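Local coordinates for protein Abbfa_003403 (Acinetobacter baumannii, PDB 4ZXH) that probably builds a peptide product without the ribosome, joining condensation, adenylation, phosphopantetheine-bearing carrier and thioesterase domains in one chain, at residues 851-856 against 861-866; 214-219 against 807-812; 1219-1222 against 1226-1229. All coordinates share one frame; numbering follows the deposited sequence.

Contact 1: residues 851-856 against 861-866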
loop_
_atom_site.group_PDB
_atom_site.type_symbol
_atom_site.label_atom_id
_atom_site.label_comp_id
_atom_site.label_asym_id
_atom_site.label_seq_id
_atom_site.Cartn_x
_atom_site.Cartn_y
_atom_site.Cartn_z
ATOM N N ASP A 851 12.360 -8.529 21.773
ATOM C CA ASP A 851 11.965 -8.738 20.370
ATOM C C ASP A 851 10.444 -8.879 20.192
ATOM O O ASP A 851 9.775 -9.601 20.933
ATOM C CB ASP A 851 12.661 -9.982 19.791
ATOM C CG ASP A 851 14.094 -9.699 19.292
ATOM O OD1 ASP A 851 14.437 -8.515 19.064
ATOM O OD2 ASP A 851 14.875 -10.668 19.105
ATOM N N LYS A 852 9.900 -8.192 19.197
ATOM C CA LYS A 852 8.485 -8.329 18.872
ATOM C C LYS A 852 8.282 -9.504 17.929
ATOM O O LYS A 852 8.841 -9.534 16.838
ATOM C CB LYS A 852 7.969 -7.042 18.236
ATOM C CG LYS A 852 6.469 -6.910 18.169
ATOM C CD LYS A 852 6.125 -5.603 17.491
ATOM C CE LYS A 852 4.735 -5.132 17.860
ATOM N NZ LYS A 852 4.456 -3.845 17.164
ATOM N N VAL A 853 7.486 -10.473 18.353
ATOM C CA VAL A 853 7.269 -11.705 17.595
ATOM C C VAL A 853 5.774 -12.000 17.482
ATOM O O VAL A 853 4.992 -11.684 18.386
ATOM C CB VAL A 853 8.017 -12.889 18.266
ATOM C CG1 VAL A 853 7.388 -14.218 17.924
ATOM C CG2 VAL A 853 9.488 -12.883 17.864
ATOM N N CYS A 854 5.358 -12.566 16.354
ATOM C CA CYS A 854 3.959 -12.938 16.186
ATOM C C CYS A 854 3.773 -14.454 16.297
ATOM O O CYS A 854 4.471 -15.234 15.646
ATOM C CB CYS A 854 3.403 -12.432 14.845
ATOM S SG CYS A 854 1.551 -12.559 14.709
ATOM N N LEU A 855 2.839 -14.862 17.149
ATOM C CA LEU A 855 2.466 -16.262 17.248
ATOM C C LEU A 855 1.447 -16.532 16.160
ATOM O O LEU A 855 0.274 -16.189 16.297
ATOM C CB LEU A 855 1.897 -16.589 18.629
ATOM C CG LEU A 855 1.358 -17.998 18.875
ATOM C CD1 LEU A 855 2.485 -19.024 18.867
ATOM C CD2 LEU A 855 0.582 -18.038 20.182
ATOM N N ARG A 856 1.904 -17.122 15.066
ATOM C CA ARG A 856 1.022 -17.395 13.946
ATOM C C ARG A 856 0.042 -18.506 14.304
ATOM O O ARG A 856 0.309 -19.334 15.184
ATOM C CB ARG A 856 1.836 -17.766 12.705
ATOM C CG ARG A 856 2.719 -16.630 12.220
ATOM C CD ARG A 856 1.887 -15.383 11.978
ATOM N NE ARG A 856 2.618 -14.301 11.317
ATOM C CZ ARG A 856 2.029 -13.209 10.835
ATOM N NH1 ARG A 856 0.713 -13.067 10.940
ATOM N NH2 ARG A 856 2.743 -12.270 10.238
ATOM N N LEU A 861 6.717 -18.898 14.366
ATOM C CA LEU A 861 7.027 -17.587 14.911
ATOM C C LEU A 861 7.625 -16.708 13.831
ATOM O O LEU A 861 8.594 -17.096 13.192
ATOM C CB LEU A 861 8.013 -17.698 16.068
ATOM C CG LEU A 861 7.600 -18.561 17.247
ATOM C CD1 LEU A 861 8.701 -18.487 18.274
ATOM C CD2 LEU A 861 6.287 -18.054 17.812
ATOM N N THR A 862 7.073 -15.523 13.622
ATOM C CA THR A 862 7.726 -14.590 12.721
ATOM C C THR A 862 8.159 -13.366 13.511
ATOM O O THR A 862 7.576 -13.035 14.557
ATOM C CB THR A 862 6.830 -14.187 11.517
ATOM O OG1 THR A 862 5.655 -13.496 11.961
ATOM C CG2 THR A 862 6.418 -15.418 10.746
ATOM N N HIS A 863 9.198 -12.714 12.997
ATOM C CA HIS A 863 9.928 -11.681 13.711
ATOM C C HIS A 863 9.583 -10.323 13.128
ATOM O O HIS A 863 9.432 -10.186 11.917
ATOM C CB HIS A 863 11.414 -11.956 13.601
ATOM C CG HIS A 863 12.246 -11.193 14.570
ATOM N ND1 HIS A 863 12.563 -9.864 14.391
ATOM C CD2 HIS A 863 12.860 -11.579 15.713
ATOM C CE1 HIS A 863 13.333 -9.465 15.390
ATOM N NE2 HIS A 863 13.514 -10.480 16.214
ATOM N N HIS A 864 9.433 -9.326 13.991
ATOM C CA HIS A 864 8.954 -8.010 13.579
ATOM C C HIS A 864 9.686 -6.974 14.414
ATOM O O HIS A 864 9.186 -5.866 14.668
ATOM C CB HIS A 864 7.447 -7.917 13.771
ATOM C CG HIS A 864 6.680 -8.961 13.014
ATOM N ND1 HIS A 864 6.101 -8.718 11.783
ATOM C CD2 HIS A 864 6.418 -10.260 13.303
ATOM C CE1 HIS A 864 5.500 -9.816 11.358
ATOM N NE2 HIS A 864 5.678 -10.766 12.261
ATOM N N GLY A 865 10.921 -7.341 14.743
ATOM C CA GLY A 865 11.448 -7.181 16.081
ATOM C C GLY A 865 11.734 -5.853 16.689
ATOM O O GLY A 865 11.735 -4.830 16.012
ATOM N N ARG A 866 11.940 -5.916 17.998
ATOM C CA ARG A 866 12.365 -4.800 18.831
ATOM C C ARG A 866 11.148 -3.896 19.165
ATOM O O ARG A 866 10.813 -2.973 18.435
ATOM C CB ARG A 866 13.514 -4.068 18.135
ATOM C CG ARG A 866 14.546 -3.332 18.996
ATOM C CD ARG A 866 14.925 -3.903 20.333
ATOM N NE ARG A 866 15.499 -5.239 20.292
ATOM C CZ ARG A 866 15.816 -5.934 21.386
ATOM N NH1 ARG A 866 15.629 -5.406 22.601
ATOM N NH2 ARG A 866 16.327 -7.160 21.264
#
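A beta hairpin of the adenylation domain pairs strand 846-855 with the short strand 861-863, and Cys854 and Thr862 form its antiparallel hydrogen-bonded pair. Cys854 N gives a nearly straight bond to Thr862 O at 2.9 Å, whereas the return bond from Thr862 N to Cys854 O is weak. Past the end of the short strand, His864 N still reaches Lys852 O at 2.9 Å.

The side chains divide between two faces. On the one carrying Cys854 and Thr862, Thr862 OG1 has two side-chain partners: Arg856 NE donates to it at 3.2 Å, with OG1 lying 24° out of the guanidinium plane, and it is hydrogen-bonded to His864 NE2 at 2.7 Å, where either atom could be the donor. The position of OG1 between backbone N and carbonyl carbon (chi1 63°) turns it toward both. Cys854 SG lies over one face of the same guanidinium, and Arg856 NH1 continues to Leu217 O of the condensation domain. His864 ND1 is taken by Glu879.

On the other face Leu861 CD2 sits 4.0 Å from Val853 CG1 and also meets Leu855 CD1, a small apolar patch continued by Leu794 and Val796 of strand 792-797. At the other end of the contact, Asp851 OD1 makes a salt bridge with Arg866 NH2 at 3.2 Å, the carboxylate and guanidinium planes standing 72° apart. OD2 lies in the plane of the His863 ring, at its edge, 3.2 Å from NE2.

Asp851 closes the YRTGD signature, whose aspartate in related enzymes binds the ribose of ATP; the hairpin is the one that, in adenylating enzymes, leads from this signature toward the hinge before the small C-terminal subdomain.

Contact 2: residues 214-219 against 807-812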
loop_
_atom_site.group_PDB
_atom_site.type_symbol
_atom_site.label_atom_id
_atom_site.label_comp_id
_atom_site.label_asym_id
_atom_site.label_seq_id
_atom_site.Cartn_x
_atom_site.Cartn_y
_atom_site.Cartn_z
ATOM N N SER A 214 -5.226 -2.267 12.661
ATOM C CA SER A 214 -3.879 -2.783 12.849
ATOM C C SER A 214 -3.928 -4.241 13.242
ATOM O O SER A 214 -3.166 -4.693 14.094
ATOM C CB SER A 214 -3.129 -1.973 13.904
ATOM O OG SER A 214 -3.295 -0.579 13.687
ATOM N N ILE A 215 -4.847 -4.975 12.630
ATOM C CA ILE A 215 -4.869 -6.414 12.796
ATOM C C ILE A 215 -3.763 -7.039 11.957
ATOM O O ILE A 215 -3.646 -6.751 10.767
ATOM C CB ILE A 215 -6.223 -6.997 12.397
ATOM C CG1 ILE A 215 -7.303 -6.473 13.341
ATOM C CG2 ILE A 215 -6.189 -8.521 12.452
ATOM C CD1 ILE A 215 -8.705 -6.792 12.892
ATOM N N PRO A 216 -2.933 -7.889 12.576
ATOM C CA PRO A 216 -1.858 -8.550 11.822
ATOM C C PRO A 216 -2.396 -9.372 10.647
ATOM O O PRO A 216 -3.308 -10.195 10.820
ATOM C CB PRO A 216 -1.198 -9.456 12.864
ATOM C CG PRO A 216 -1.581 -8.858 14.174
ATOM C CD PRO A 216 -2.957 -8.305 13.985
ATOM N N LEU A 217 -1.842 -9.133 9.461
ATOM C CA LEU A 217 -2.256 -9.851 8.271
ATOM C C LEU A 217 -1.343 -11.041 8.045
ATOM O O LEU A 217 -0.221 -11.078 8.548
ATOM C CB LEU A 217 -2.243 -8.944 7.049
ATOM C CG LEU A 217 -2.933 -7.594 7.184
ATOM C CD1 LEU A 217 -2.909 -6.867 5.840
ATOM C CD2 LEU A 217 -4.350 -7.759 7.713
ATOM N N ASP A 218 -1.840 -12.017 7.293
ATOM C CA ASP A 218 -1.045 -13.170 6.917
ATOM C C ASP A 218 -0.281 -12.910 5.630
ATOM O O ASP A 218 0.732 -13.545 5.360
ATOM C CB ASP A 218 -1.935 -14.395 6.769
ATOM C CG ASP A 218 -2.431 -14.910 8.104
ATOM O OD1 ASP A 218 -1.604 -15.094 9.023
ATOM O OD2 ASP A 218 -3.653 -15.114 8.240
ATOM N N TYR A 219 -0.771 -11.963 4.845
ATOM C CA TYR A 219 -0.167 -11.620 3.568
ATOM C C TYR A 219 -0.074 -10.110 3.460
ATOM O O TYR A 219 -0.828 -9.401 4.119
ATOM C CB TYR A 219 -0.988 -12.202 2.411
ATOM C CG TYR A 219 -1.394 -13.637 2.643
ATOM C CD1 TYR A 219 -0.433 -14.644 2.713
ATOM C CD2 TYR A 219 -2.733 -13.993 2.804
ATOM C CE1 TYR A 219 -0.792 -15.968 2.943
ATOM C CE2 TYR A 219 -3.094 -15.321 3.035
ATOM C CZ TYR A 219 -2.113 -16.300 3.104
ATOM O OH TYR A 219 -2.444 -17.621 3.336
ATOM N N GLY A 807 -2.119 -15.798 16.480
ATOM C CA GLY A 807 -2.383 -14.691 15.572
ATOM C C GLY A 807 -2.050 -13.325 16.149
ATOM O O GLY A 807 -2.202 -12.308 15.471
ATOM N N VAL A 808 -1.580 -13.307 17.395
ATOM C CA VAL A 808 -1.378 -12.074 18.149
ATOM C C VAL A 808 0.125 -11.772 18.331
ATOM O O VAL A 808 0.959 -12.682 18.304
ATOM C CB VAL A 808 -2.093 -12.184 19.524
ATOM C CG1 VAL A 808 -1.892 -10.941 20.392
ATOM C CG2 VAL A 808 -3.571 -12.464 19.326
ATOM N N MET A 809 0.484 -10.503 18.505
ATOM C CA MET A 809 1.893 -10.172 18.695
ATOM C C MET A 809 2.261 -9.906 20.149
ATOM O O MET A 809 1.435 -9.445 20.951
ATOM C CB MET A 809 2.274 -8.980 17.821
ATOM C CG MET A 809 2.003 -9.262 16.359
ATOM S SD MET A 809 3.251 -8.593 15.264
ATOM C CE MET A 809 4.723 -9.182 16.067
ATOM N N GLY A 810 3.505 -10.226 20.490
ATOM C CA GLY A 810 3.964 -10.105 21.860
ATOM C C GLY A 810 5.470 -10.141 21.953
ATOM O O GLY A 810 6.149 -10.066 20.937
ATOM N N GLU A 811 5.993 -10.249 23.171
ATOM C CA GLU A 811 7.433 -10.304 23.383
ATOM C C GLU A 811 7.875 -11.761 23.400
ATOM O O GLU A 811 7.251 -12.588 24.048
ATOM C CB GLU A 811 7.818 -9.585 24.693
ATOM C CG GLU A 811 9.327 -9.352 24.930
ATOM C CD GLU A 811 9.607 -8.361 26.061
ATOM O OE1 GLU A 811 8.671 -8.047 26.831
ATOM O OE2 GLU A 811 10.758 -7.876 26.176
ATOM N N LEU A 812 8.929 -12.088 22.663
ATOM C CA LEU A 812 9.496 -13.421 22.757
ATOM C C LEU A 812 10.298 -13.567 24.054
ATOM O O LEU A 812 11.205 -12.777 24.309
ATOM C CB LEU A 812 10.389 -13.714 21.551
ATOM C CG LEU A 812 11.167 -15.036 21.578
ATOM C CD1 LEU A 812 10.239 -16.239 21.605
ATOM C CD2 LEU A 812 12.114 -15.113 20.385
#
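Pro216 meets Gly807 and Met809 in a small contact, 94 Å² in all, where a loop of the condensation domain comes up against the adenylation-domain chain leading into strand 809-816. The backbones keep apart, with the CA atoms of Pro216 and Gly807 separated by 7.2 Å, and it is the pyrrolidine ring that bridges the gap.

One part of the contact is a carbonyl facing a ring methylene. Gly807 O points almost end-on at Pro216 CG, 3.7 Å away, with a C=O...CG angle of about 159°; Pro216 CB lies a little farther from the same oxygen, at 4.0 Å. This is van der Waals contact, since the proline ring brings no N-H to the carbonyl.

Gly807 belongs to a G1 beta bulge: it and Val808 both face Leu855 on the adjoining strand 846-855, and the glycine adopts the positive phi (84°) of that motif. The bulge lies beside that strand, and its carbonyl is thereby presented to the condensation domain.

The apolar part rests on Met809, whose CB is directed toward the loop. With CG anti to its carbonyl carbon (chi1 -58°), the methylene comes within 4.2 Å of Pro216 CG, while SD and CE bend off toward the adenylation sheet.

Contacts beyond the two segments extend the domain interface. Val808 packs on Leu270 of helix 255-271, the condensation-domain helix against which Ile215 also packs. Asp218 OD2 is bound within its own domain by Ser427 N and Ser430 OG.

Contact 3: residues 1219-1222 against 1226-1229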
loop_
_atom_site.group_PDB
_atom_site.type_symbol
_atom_site.label_atom_id
_atom_site.label_comp_id
_atom_site.label_asym_id
_atom_site.label_seq_id
_atom_site.Cartn_x
_atom_site.Cartn_y
_atom_site.Cartn_z
ATOM N N LYS A 1219 16.331 19.565 -24.372
ATOM C CA LYS A 1219 16.939 19.186 -23.103
ATOM C C LYS A 1219 16.916 20.366 -22.130
ATOM O O LYS A 1219 16.525 20.217 -20.967
ATOM C CB LYS A 1219 18.375 18.685 -23.344
ATOM C CG LYS A 1219 19.019 17.986 -22.171
ATOM C CD LYS A 1219 20.428 17.483 -22.505
ATOM N N GLU A 1220 17.299 21.544 -22.626
ATOM C CA GLU A 1220 17.329 22.738 -21.800
ATOM C C GLU A 1220 15.932 23.122 -21.327
ATOM O O GLU A 1220 15.735 23.399 -20.135
ATOM C CB GLU A 1220 17.979 23.903 -22.550
ATOM C CG GLU A 1220 19.520 23.841 -22.596
ATOM C CD GLU A 1220 20.153 23.700 -21.214
ATOM O OE1 GLU A 1220 19.694 24.362 -20.252
ATOM O OE2 GLU A 1220 21.105 22.905 -21.085
ATOM N N ALA A 1221 14.972 23.135 -22.256
ATOM C CA ALA A 1221 13.578 23.454 -21.936
ATOM C C ALA A 1221 13.027 22.549 -20.833
ATOM O O ALA A 1221 12.362 23.014 -19.903
ATOM C CB ALA A 1221 12.726 23.343 -23.156
ATOM N N LYS A 1222 13.310 21.256 -20.935
ATOM C CA LYS A 1222 12.972 20.321 -19.873
ATOM C C LYS A 1222 13.649 20.678 -18.552
ATOM O O LYS A 1222 13.039 20.604 -17.483
ATOM C CB LYS A 1222 13.368 18.907 -20.269
ATOM C CG LYS A 1222 12.396 18.222 -21.190
ATOM C CD LYS A 1222 12.921 16.846 -21.506
ATOM C CE LYS A 1222 12.153 16.176 -22.610
ATOM N NZ LYS A 1222 12.718 14.809 -22.781
ATOM N N VAL A 1226 9.573 23.776 -18.474
ATOM C CA VAL A 1226 8.563 24.345 -19.370
ATOM C C VAL A 1226 8.119 23.362 -20.496
ATOM O O VAL A 1226 7.279 23.713 -21.352
ATOM C CB VAL A 1226 9.048 25.654 -20.014
ATOM C CG1 VAL A 1226 9.451 26.628 -18.933
ATOM C CG2 VAL A 1226 10.195 25.389 -20.957
ATOM N N LEU A 1227 8.692 22.156 -20.479
ATOM C CA LEU A 1227 8.183 21.000 -21.218
ATOM C C LEU A 1227 8.237 19.756 -20.323
ATOM O O LEU A 1227 9.084 19.671 -19.445
ATOM C CB LEU A 1227 8.984 20.750 -22.501
ATOM C CG LEU A 1227 8.731 21.733 -23.628
ATOM C CD1 LEU A 1227 9.593 21.393 -24.842
ATOM C CD2 LEU A 1227 7.243 21.723 -23.972
ATOM N N PRO A 1228 7.336 18.789 -20.546
ATOM C CA PRO A 1228 7.340 17.560 -19.743
ATOM C C PRO A 1228 8.579 16.704 -19.990
ATOM O O PRO A 1228 9.118 16.701 -21.099
ATOM C CB PRO A 1228 6.075 16.823 -20.216
ATOM C CG PRO A 1228 5.193 17.880 -20.770
ATOM C CD PRO A 1228 6.125 18.895 -21.383
ATOM N N LEU A 1229 9.020 15.970 -18.974
ATOM C CA LEU A 1229 10.206 15.145 -19.130
ATOM C C LEU A 1229 9.999 14.058 -20.173
ATOM O O LEU A 1229 10.941 13.698 -20.865
ATOM C CB LEU A 1229 10.623 14.535 -17.796
ATOM C CG LEU A 1229 11.680 15.364 -17.058
ATOM C CD1 LEU A 1229 11.264 16.845 -16.917
ATOM C CD2 LEU A 1229 11.975 14.757 -15.699
#
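Ala1221 and Lys1222, in the last turn of helix 1210-1223, satisfy donors and carbonyls of the chain that follows it. Ala1221 O accepts a hydrogen bond from Val1226 N at 3.2 Å, an i to i+5 bond of 159° at the donor, so this carbonyl near the helix end is used by the first residue of segment 1226-1229. The amide approaches tilted 27° from the carbonyl plane.

The second bond comes from a side chain. Lys1222 NZ donates to Leu1229 O at 2.8 Å, arriving from above the carbonyl plane, and gives another hydrogen bond to Ala1231 O; one ammonium thus ties down two carbonyls of the loop. The fully extended chain beyond CG makes the reach possible, and on its way CE passes 3.4 Å from Pro1228 O.

Ala1221 CB adds an apolar seat, touching Val1226 CG2 at 3.9 Å and Leu1227 CD1 at 4.1 Å. Leu1227 packs in turn on Phe1236 and Tyr1239, so the connection fastens helix 1210-1223 to helix 1233-1251, within the helical region inserted in the chain between strands 1157-1163 and 1262-1267, which are adjacent in the thioesterase sheet.

Contacts 1 and 2 are neighbours, with centres 8 Å apart, and share one sheet through the adjacent strands 846-855 and 809-816. Val853 N lies 2.9 Å from Gly810 O, probably hydrogen-bonded, and Met809 CE packs 3.4 Å from His864 CD2, so the methionine touched by the condensation domain in contact 2 also lies against the hairpin of contact 1. Contact 1 holds the signature aspartate that binds ATP ribose in related enzymes. Contact 3 stands apart in the thioesterase domain, about 49 Å from contact 1 and 48 Å from contact 2 between centres, with nearest atoms about 37 Å and 34 Å away. Contacts 1 and 3 lie on opposite sides of the chain's centre.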